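Long-range contacts in protein DltD (Streptococcus thermophilus LMG 18311, PDB 7DXM), which probably serves as the terminal O-acyltransferase of the dlt operon, taking part in the D-alanylation of lipoteichoic acid at the cell membrane: residues Asn287-Ile292 with Arg358-Phe363; Glu20-Arg25 with Asn123-Ser128. All coordinates share one frame; numbering follows the deposited sequence.

Contact 1. Residues Asn287-Ile292 with Arg358-Phe363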
ATOM      1  N   ASN A 287       4.602   6.454  12.785  1.00 41.08           N
ATOM      2  CA  ASN A 287       5.962   6.405  12.291  1.00 47.19           C
ATOM      3  C   ASN A 287       6.039   5.349  11.187  1.00 44.13           C
ATOM      4  O   ASN A 287       5.822   4.152  11.425  1.00 39.04           O
ATOM      5  CB  ASN A 287       6.929   6.131  13.433  1.00 50.85           C
ATOM      6  CG  ASN A 287       8.346   6.324  13.015  1.00 50.21           C
ATOM      7  OD1 ASN A 287       8.650   7.214  12.210  1.00 50.37           O
ATOM      8  ND2 ASN A 287       9.230   5.470  13.522  1.00 52.87           N
ATOM      9  N   VAL A 288       6.340   5.804   9.977  1.00 38.55           N
ATOM     10  CA  VAL A 288       6.175   5.003   8.780  1.00 36.03           C
ATOM     11  C   VAL A 288       7.510   4.924   8.083  1.00 40.24           C
ATOM     12  O   VAL A 288       8.286   5.883   8.112  1.00 48.32           O
ATOM     13  CB  VAL A 288       5.122   5.612   7.835  1.00 38.13           C
ATOM     14  CG1 VAL A 288       4.779   4.640   6.761  1.00 41.94           C
ATOM     15  CG2 VAL A 288       3.869   6.033   8.604  1.00 40.89           C
ATOM     16  N   ILE A 289       7.785   3.781   7.471  1.00 42.61           N
ATOM     17  CA  ILE A 289       8.850   3.655   6.484  1.00 44.24           C
ATOM     18  C   ILE A 289       8.186   3.438   5.133  1.00 43.39           C
ATOM     19  O   ILE A 289       7.327   2.553   4.984  1.00 42.84           O
ATOM     20  CB  ILE A 289       9.838   2.524   6.830  1.00 39.65           C
ATOM     21  CG1 ILE A 289      10.970   2.477   5.814  1.00 40.61           C
ATOM     22  CG2 ILE A 289       9.157   1.151   6.941  1.00 37.29           C
ATOM     23  CD1 ILE A 289      12.029   1.440   6.153  1.00 42.16           C
ATOM     24  N   PHE A 290       8.553   4.268   4.162  1.00 36.35           N
ATOM     25  CA  PHE A 290       7.952   4.242   2.837  1.00 41.34           C
ATOM     26  C   PHE A 290       8.853   3.471   1.878  1.00 42.54           C
ATOM     27  O   PHE A 290      10.029   3.809   1.711  1.00 46.47           O
ATOM     28  CB  PHE A 290       7.692   5.669   2.341  1.00 39.97           C
ATOM     29  CG  PHE A 290       6.672   6.414   3.169  1.00 40.37           C
ATOM     30  CD1 PHE A 290       7.047   7.085   4.324  1.00 47.92           C
ATOM     31  CD2 PHE A 290       5.328   6.414   2.821  1.00 38.70           C
ATOM     32  CE1 PHE A 290       6.089   7.768   5.096  1.00 51.20           C
ATOM     33  CE2 PHE A 290       4.378   7.093   3.592  1.00 37.97           C
ATOM     34  CZ  PHE A 290       4.753   7.763   4.721  1.00 42.87           C
ATOM     35  N   VAL A 291       8.321   2.425   1.264  1.00 38.47           N
ATOM     36  CA  VAL A 291       9.131   1.568   0.406  1.00 42.31           C
ATOM     37  C   VAL A 291       8.877   1.942  -1.041  1.00 43.00           C
ATOM     38  O   VAL A 291       7.719   2.008  -1.471  1.00 48.92           O
ATOM     39  CB  VAL A 291       8.825   0.080   0.632  1.00 42.53           C
ATOM     40  CG1 VAL A 291       9.836  -0.746  -0.137  1.00 43.22           C
ATOM     41  CG2 VAL A 291       8.836  -0.276   2.129  1.00 38.31           C
ATOM     42  N   ILE A 292       9.945   2.164  -1.804  1.00 37.61           N
ATOM     43  CA  ILE A 292       9.800   2.444  -3.232  1.00 39.27           C
ATOM     44  C   ILE A 292      10.485   1.357  -4.051  1.00 44.41           C
ATOM     45  O   ILE A 292      11.715   1.241  -4.003  1.00 47.27           O
ATOM     46  CB  ILE A 292      10.372   3.813  -3.599  1.00 39.44           C
ATOM     47  CG1 ILE A 292       9.727   4.877  -2.727  1.00 35.83           C
ATOM     48  CG2 ILE A 292      10.105   4.071  -5.053  1.00 41.09           C
ATOM     49  CD1 ILE A 292      10.302   6.250  -2.907  1.00 37.66           C
ATOM     50  N   ARG A 358      16.202  -6.091   4.951  1.00 44.18           N
ATOM     51  CA  ARG A 358      17.362  -5.503   5.612  1.00 44.94           C
ATOM     52  C   ARG A 358      17.042  -4.131   6.184  1.00 46.11           C
ATOM     53  O   ARG A 358      17.524  -3.781   7.272  1.00 49.33           O
ATOM     54  CB  ARG A 358      18.546  -5.424   4.662  1.00 44.46           C
ATOM     55  CG  ARG A 358      19.270  -6.752   4.459  1.00 43.86           C
ATOM     56  CD  ARG A 358      20.117  -6.658   3.197  1.00 44.39           C
ATOM     57  NE  ARG A 358      20.809  -7.899   2.899  1.00 46.78           N
ATOM     58  CZ  ARG A 358      21.961  -8.247   3.451  1.00 52.10           C
ATOM     59  NH1 ARG A 358      22.537  -7.426   4.328  1.00 46.40           N
ATOM     60  NH2 ARG A 358      22.518  -9.410   3.131  1.00 48.33           N
ATOM     61  N   VAL A 359      16.203  -3.352   5.501  1.00 42.61           N
ATOM     62  CA  VAL A 359      15.832  -2.044   6.042  1.00 38.84           C
ATOM     63  C   VAL A 359      14.551  -2.127   6.871  1.00 39.82           C
ATOM     64  O   VAL A 359      14.431  -1.507   7.948  1.00 38.83           O
ATOM     65  CB  VAL A 359      15.677  -1.019   4.911  1.00 35.64           C
ATOM     66  CG1 VAL A 359      15.798   0.336   5.478  1.00 43.70           C
ATOM     67  CG2 VAL A 359      16.704  -1.226   3.820  1.00 39.43           C
ATOM     68  N   VAL A 360      13.570  -2.907   6.418  1.00 43.60           N
ATOM     69  CA  VAL A 360      12.253  -2.778   7.024  1.00 44.23           C
ATOM     70  C   VAL A 360      12.216  -3.470   8.377  1.00 42.98           C
ATOM     71  O   VAL A 360      11.574  -2.984   9.309  1.00 39.20           O
ATOM     72  CB  VAL A 360      11.158  -3.323   6.097  1.00 42.94           C
ATOM     73  CG1 VAL A 360       9.800  -3.151   6.775  1.00 40.28           C
ATOM     74  CG2 VAL A 360      11.192  -2.508   4.780  1.00 38.73           C
ATOM     75  N   ASN A 361      12.848  -4.646   8.497  1.00 44.46           N
ATOM     76  CA  ASN A 361      12.730  -5.390   9.735  1.00 39.58           C
ATOM     77  C   ASN A 361      13.400  -4.655  10.873  1.00 41.57           C
ATOM     78  O   ASN A 361      12.897  -4.663  11.995  1.00 46.21           O
ATOM     79  CB  ASN A 361      13.337  -6.752   9.615  1.00 36.34           C
ATOM     80  CG  ASN A 361      13.180  -7.484  10.888  1.00 45.94           C
ATOM     81  OD1 ASN A 361      12.073  -7.888  11.245  1.00 51.98           O
ATOM     82  ND2 ASN A 361      14.245  -7.567  11.652  1.00 40.95           N
ATOM     83  N   SER A 362      14.573  -4.080  10.625  1.00 41.10           N
ATOM     84  CA  SER A 362      15.143  -3.188  11.620  1.00 40.79           C
ATOM     85  C   SER A 362      14.172  -2.071  11.955  1.00 47.44           C
ATOM     86  O   SER A 362      14.047  -1.693  13.130  1.00 49.61           O
ATOM     87  CB  SER A 362      16.461  -2.597  11.139  1.00 44.92           C
ATOM     88  OG  SER A 362      16.601  -1.289  11.696  1.00 45.17           O
ATOM     89  N   PHE A 363      13.474  -1.514  10.943  1.00 46.67           N
ATOM     90  CA  PHE A 363      12.544  -0.428  11.272  1.00 39.94           C
ATOM     91  C   PHE A 363      11.388  -0.909  12.156  1.00 43.18           C
ATOM     92  O   PHE A 363      10.956  -0.184  13.065  1.00 42.73           O
ATOM     93  CB  PHE A 363      12.004   0.243  10.005  1.00 39.29           C
ATOM     94  CG  PHE A 363      11.063   1.394  10.291  1.00 36.89           C
ATOM     95  CD1 PHE A 363       9.706   1.171  10.448  1.00 35.35           C
ATOM     96  CD2 PHE A 363      11.549   2.692  10.416  1.00 36.98           C
ATOM     97  CE1 PHE A 363       8.858   2.208  10.732  1.00 42.48           C
ATOM     98  CE2 PHE A 363      10.714   3.737  10.701  1.00 41.80           C
ATOM     99  CZ  PHE A 363       9.359   3.502  10.861  1.00 45.45           C
TER
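Ile289, on strand 287-292, and Phe363, on helix 351-365, meet as bump and plate. The beta carbon of the isoleucine stands over the middle of the aromatic ring: Ile289 CB lies 3.8 Å from the Phe363 ring centroid, only 8° off the ring normal, a CH-pi contact on one face. The two side chains lie side by side, pointing opposite ways. Phe363 reaches the strand because its CG is anti to the backbone N, while the branch Ile289 CG2 settles on the same face near Phe363 CD1, 3.5 Å away. The other branch carries the isoleucine on toward the helix. With CG1 anti to the backbone N and CD1 extended beyond it, Ile289 CD1 fits between Val359 and the base of Phe363, 4.0 Å from Val359 CG1 and equally close to Phe363 CB. Farther along the strand the side chains of Val291 and Val360 cross at about a right angle, with Val291 CG2 4.2 Å from Val360 CG2. At the far tip of the ring, Phe363 CZ approaches the Asn287 amide, with Asn287 ND2 3.3 Å away and the two planes 47° apart; the same CZ rests against the carbonyl carbon of Val288.

Strand and helix run nearly antiparallel, at 172°, with their axes 9.7 Å apart at closest approach. The helix lies against one face of the parallel sheet, for Val360 also touches Val99 on neighbouring strand 97-101 and Val359 touches Ala330 on strand 329-331. Between the two segments the chemistry is almost wholly apolar, the Asn287 amide being the one polar side chain that takes part, so cohesion here rests on shape and burial, as is usual for helix-on-sheet packing in an alpha/beta core.

Contact 2. Residues Glu20-Arg25 with Asn123-Ser128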
ATOM      1  N   GLU A  20     -12.562  -8.036   0.228  1.00 49.14           N
ATOM      2  CA  GLU A  20     -13.495  -8.019   1.343  1.00 49.61           C
ATOM      3  C   GLU A  20     -12.763  -7.887   2.670  1.00 48.38           C
ATOM      4  O   GLU A  20     -13.272  -7.236   3.594  1.00 53.37           O
ATOM      5  CB  GLU A  20     -14.373  -9.270   1.303  1.00 48.07           C
ATOM      6  CG  GLU A  20     -15.329  -9.283   0.097  1.00 57.18           C
ATOM      7  CD  GLU A  20     -16.456  -8.208   0.155  1.00 63.35           C
ATOM      8  OE1 GLU A  20     -16.914  -7.787   1.259  1.00 59.92           O
ATOM      9  OE2 GLU A  20     -16.905  -7.792  -0.939  1.00 67.61           O
ATOM     10  N   ASN A  21     -11.554  -8.456   2.767  1.00 45.92           N
ATOM     11  CA  ASN A  21     -10.756  -8.319   3.978  1.00 43.74           C
ATOM     12  C   ASN A  21     -10.144  -6.936   4.102  1.00 44.76           C
ATOM     13  O   ASN A  21      -9.823  -6.501   5.216  1.00 44.52           O
ATOM     14  CB  ASN A  21      -9.649  -9.368   4.007  1.00 44.12           C
ATOM     15  CG  ASN A  21      -8.897  -9.373   5.319  1.00 46.59           C
ATOM     16  OD1 ASN A  21      -9.494  -9.486   6.394  1.00 46.61           O
ATOM     17  ND2 ASN A  21      -7.583  -9.230   5.241  1.00 51.11           N
ATOM     18  N   PHE A  22      -9.969  -6.241   2.984  1.00 42.02           N
ATOM     19  CA  PHE A  22      -9.385  -4.914   3.038  1.00 38.79           C
ATOM     20  C   PHE A  22     -10.307  -3.952   3.769  1.00 42.35           C
ATOM     21  O   PHE A  22      -9.856  -3.140   4.586  1.00 45.12           O
ATOM     22  CB  PHE A  22      -9.089  -4.427   1.626  1.00 36.74           C
ATOM     23  CG  PHE A  22      -8.618  -3.008   1.566  1.00 39.05           C
ATOM     24  CD1 PHE A  22      -9.529  -1.961   1.604  1.00 40.98           C
ATOM     25  CD2 PHE A  22      -7.268  -2.720   1.467  1.00 38.97           C
ATOM     26  CE1 PHE A  22      -9.104  -0.675   1.560  1.00 44.28           C
ATOM     27  CE2 PHE A  22      -6.836  -1.442   1.389  1.00 38.51           C
ATOM     28  CZ  PHE A  22      -7.756  -0.409   1.447  1.00 43.69           C
ATOM     29  N   LYS A  23     -11.600  -4.019   3.477  1.00 44.05           N
ATOM     30  CA  LYS A  23     -12.574  -3.088   4.025  1.00 43.54           C
ATOM     31  C   LYS A  23     -13.306  -3.650   5.231  1.00 49.26           C
ATOM     32  O   LYS A  23     -14.330  -3.092   5.646  1.00 56.67           O
ATOM     33  CB  LYS A  23     -13.571  -2.671   2.943  1.00 46.05           C
ATOM     34  CG  LYS A  23     -14.106  -3.789   2.069  1.00 47.36           C
ATOM     35  CD  LYS A  23     -14.747  -3.212   0.797  1.00 45.73           C
ATOM     36  CE  LYS A  23     -15.423  -4.292  -0.034  1.00 45.37           C
ATOM     37  NZ  LYS A  23     -16.188  -3.641  -1.104  1.00 51.97           N
ATOM     38  N   SER A  24     -12.815  -4.752   5.792  1.00 49.56           N
ATOM     39  CA  SER A  24     -13.379  -5.324   7.010  1.00 47.62           C
ATOM     40  C   SER A  24     -12.751  -4.600   8.193  1.00 48.71           C
ATOM     41  O   SER A  24     -11.571  -4.822   8.507  1.00 49.49           O
ATOM     42  CB  SER A  24     -13.118  -6.825   7.077  1.00 44.30           C
ATOM     43  OG  SER A  24     -13.505  -7.346   8.334  1.00 44.83           O
ATOM     44  N   ARG A  25     -13.520  -3.713   8.829  1.00 43.22           N
ATOM     45  CA  ARG A  25     -13.032  -3.067  10.046  1.00 45.72           C
ATOM     46  C   ARG A  25     -12.760  -4.099  11.148  1.00 49.69           C
ATOM     47  O   ARG A  25     -11.743  -4.026  11.849  1.00 47.25           O
ATOM     48  CB  ARG A  25     -14.041  -2.017  10.523  1.00 43.23           C
ATOM     49  CG  ARG A  25     -13.689  -1.378  11.865  1.00 45.59           C
ATOM     50  CD  ARG A  25     -14.905  -0.757  12.529  1.00 48.77           C
ATOM     51  NE  ARG A  25     -15.404   0.342  11.722  1.00 46.49           N
ATOM     52  CZ  ARG A  25     -15.144   1.612  11.977  1.00 48.36           C
ATOM     53  NH1 ARG A  25     -14.411   1.925  13.035  1.00 48.69           N
ATOM     54  NH2 ARG A  25     -15.621   2.555  11.179  1.00 52.43           N
ATOM     55  N   ASN A 123     -19.415   2.194   2.558  1.00 44.88           N
ATOM     56  CA  ASN A 123     -20.051   3.292   3.262  1.00 43.83           C
ATOM     57  C   ASN A 123     -19.598   3.403   4.706  1.00 45.10           C
ATOM     58  O   ASN A 123     -19.816   4.452   5.328  1.00 47.74           O
ATOM     59  CB  ASN A 123     -21.562   3.164   3.182  1.00 45.27           C
ATOM     60  CG  ASN A 123     -22.102   3.671   1.859  1.00 50.69           C
ATOM     61  OD1 ASN A 123     -21.327   4.121   0.997  1.00 48.70           O
ATOM     62  ND2 ASN A 123     -23.431   3.613   1.686  1.00 60.44           N
ATOM     63  N   ASP A 124     -18.945   2.375   5.247  1.00 43.75           N
ATOM     64  CA  ASP A 124     -18.355   2.528   6.571  1.00 45.35           C
ATOM     65  C   ASP A 124     -17.198   3.509   6.512  1.00 44.93           C
ATOM     66  O   ASP A 124     -17.095   4.407   7.353  1.00 46.11           O
ATOM     67  CB  ASP A 124     -17.909   1.170   7.132  1.00 50.05           C
ATOM     68  CG  ASP A 124     -17.339   1.259   8.568  1.00 50.47           C
ATOM     69  OD1 ASP A 124     -17.433   2.326   9.228  1.00 53.05           O
ATOM     70  OD2 ASP A 124     -16.784   0.239   9.038  1.00 46.27           O
ATOM     71  N   GLN A 125     -16.335   3.371   5.498  1.00 46.72           N
ATOM     72  CA  GLN A 125     -15.241   4.329   5.308  1.00 45.27           C
ATOM     73  C   GLN A 125     -15.759   5.750   5.112  1.00 42.89           C
ATOM     74  O   GLN A 125     -15.204   6.703   5.666  1.00 45.97           O
ATOM     75  CB  GLN A 125     -14.379   3.904   4.124  1.00 42.60           C
ATOM     76  CG  GLN A 125     -13.616   2.613   4.366  1.00 42.51           C
ATOM     77  CD  GLN A 125     -13.100   1.978   3.084  1.00 40.83           C
ATOM     78  OE1 GLN A 125     -13.139   2.577   2.003  1.00 42.00           O
ATOM     79  NE2 GLN A 125     -12.644   0.738   3.196  1.00 39.45           N
ATOM     80  N   LEU A 126     -16.860   5.911   4.377  1.00 48.43           N
ATOM     81  CA  LEU A 126     -17.387   7.248   4.119  1.00 46.44           C
ATOM     82  C   LEU A 126     -17.998   7.869   5.368  1.00 51.05           C
ATOM     83  O   LEU A 126     -17.729   9.037   5.675  1.00 55.43           O
ATOM     84  CB  LEU A 126     -18.421   7.210   3.005  1.00 45.22           C
ATOM     85  CG  LEU A 126     -18.859   8.626   2.656  1.00 50.15           C
ATOM     86  CD1 LEU A 126     -18.132   9.080   1.406  1.00 52.55           C
ATOM     87  CD2 LEU A 126     -20.381   8.707   2.494  1.00 52.09           C
ATOM     88  N   SER A 127     -18.854   7.124   6.077  1.00 48.17           N
ATOM     89  CA  SER A 127     -19.408   7.631   7.332  1.00 46.98           C
ATOM     90  C   SER A 127     -18.313   7.916   8.355  1.00 49.56           C
ATOM     91  O   SER A 127     -18.367   8.923   9.068  1.00 54.11           O
ATOM     92  CB  SER A 127     -20.403   6.632   7.905  1.00 52.75           C
ATOM     93  OG  SER A 127     -19.693   5.522   8.473  1.00 60.98           O
ATOM     94  N   SER A 128     -17.320   7.040   8.468  1.00 51.97           N
ATOM     95  CA  SER A 128     -16.187   7.385   9.313  1.00 58.81           C
ATOM     96  C   SER A 128     -15.608   8.719   8.880  1.00 56.21           C
ATOM     97  O   SER A 128     -15.392   9.610   9.706  1.00 60.15           O
ATOM     98  CB  SER A 128     -15.121   6.288   9.264  1.00 53.29           C
ATOM     99  OG  SER A 128     -15.613   5.087   9.840  1.00 59.89           O
TER
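Arg25 and Asp124 carry the charged part of this contact, a side-on salt bridge in which the arginine offers NE and one terminal nitrogen to the two carboxylate oxygens. Arg25 NE donates to the syn lone pair of Asp124 OD2 over 3.0 Å, and Arg25 NH2 donates to Asp124 OD1 over 2.7 Å. Both bonds are fairly straight, at 160°, and guanidinium and carboxylate are nearly coplanar, 24° apart. A bend at chi3 (-64°) turns NE off the line of the otherwise extended chain.

A second group of bonds is formed by hydroxyls. Arg25 NH2 also makes a weak bond to Ser128 OG, which lies near the guanidinium plane at 2.9 Å. That hydroxyl donates in turn to Asp124 O, as does Ser127 OG; with Ser128 N, three donors converge on one carbonyl and tie the serines into the turn that bears the aspartate.

Van der Waals packing adds a smaller part, where Gln125 NE2 comes 3.5 Å from Lys23 CB and approaches the Phe22 ring more distantly. The amide is held from outside, by Phe120 O and Gln88 OE1. Helix 170-194 touches both partners of the salt bridge, and Asp187 OD2 on it accepts from Arg25 N. The arrangement is a bidentate Arg-Asp bridge joining the first turns of two helices, 25-33 and 123-131.

How the contacts relate
Contact 1 and contact 2 illustrate two ways of joining distant segments, both within the DltD family sequence: an apolar helix-on-sheet interface and a salt bridge between helices. Their centres are 26 Å apart, on opposite sides of the chain's centre, and their nearest atoms are about 14 Å from each other, so they do not touch. The segments of contact 2 both precede those of contact 1 in the chain. Contact 1 belongs to the five-stranded parallel sheet, as expected for the SGNH hydrolase clan. Ser46, His347 and Asp344 have charge-relay geometry consistent with a catalytic triad of that clan; none of them belongs to either contact.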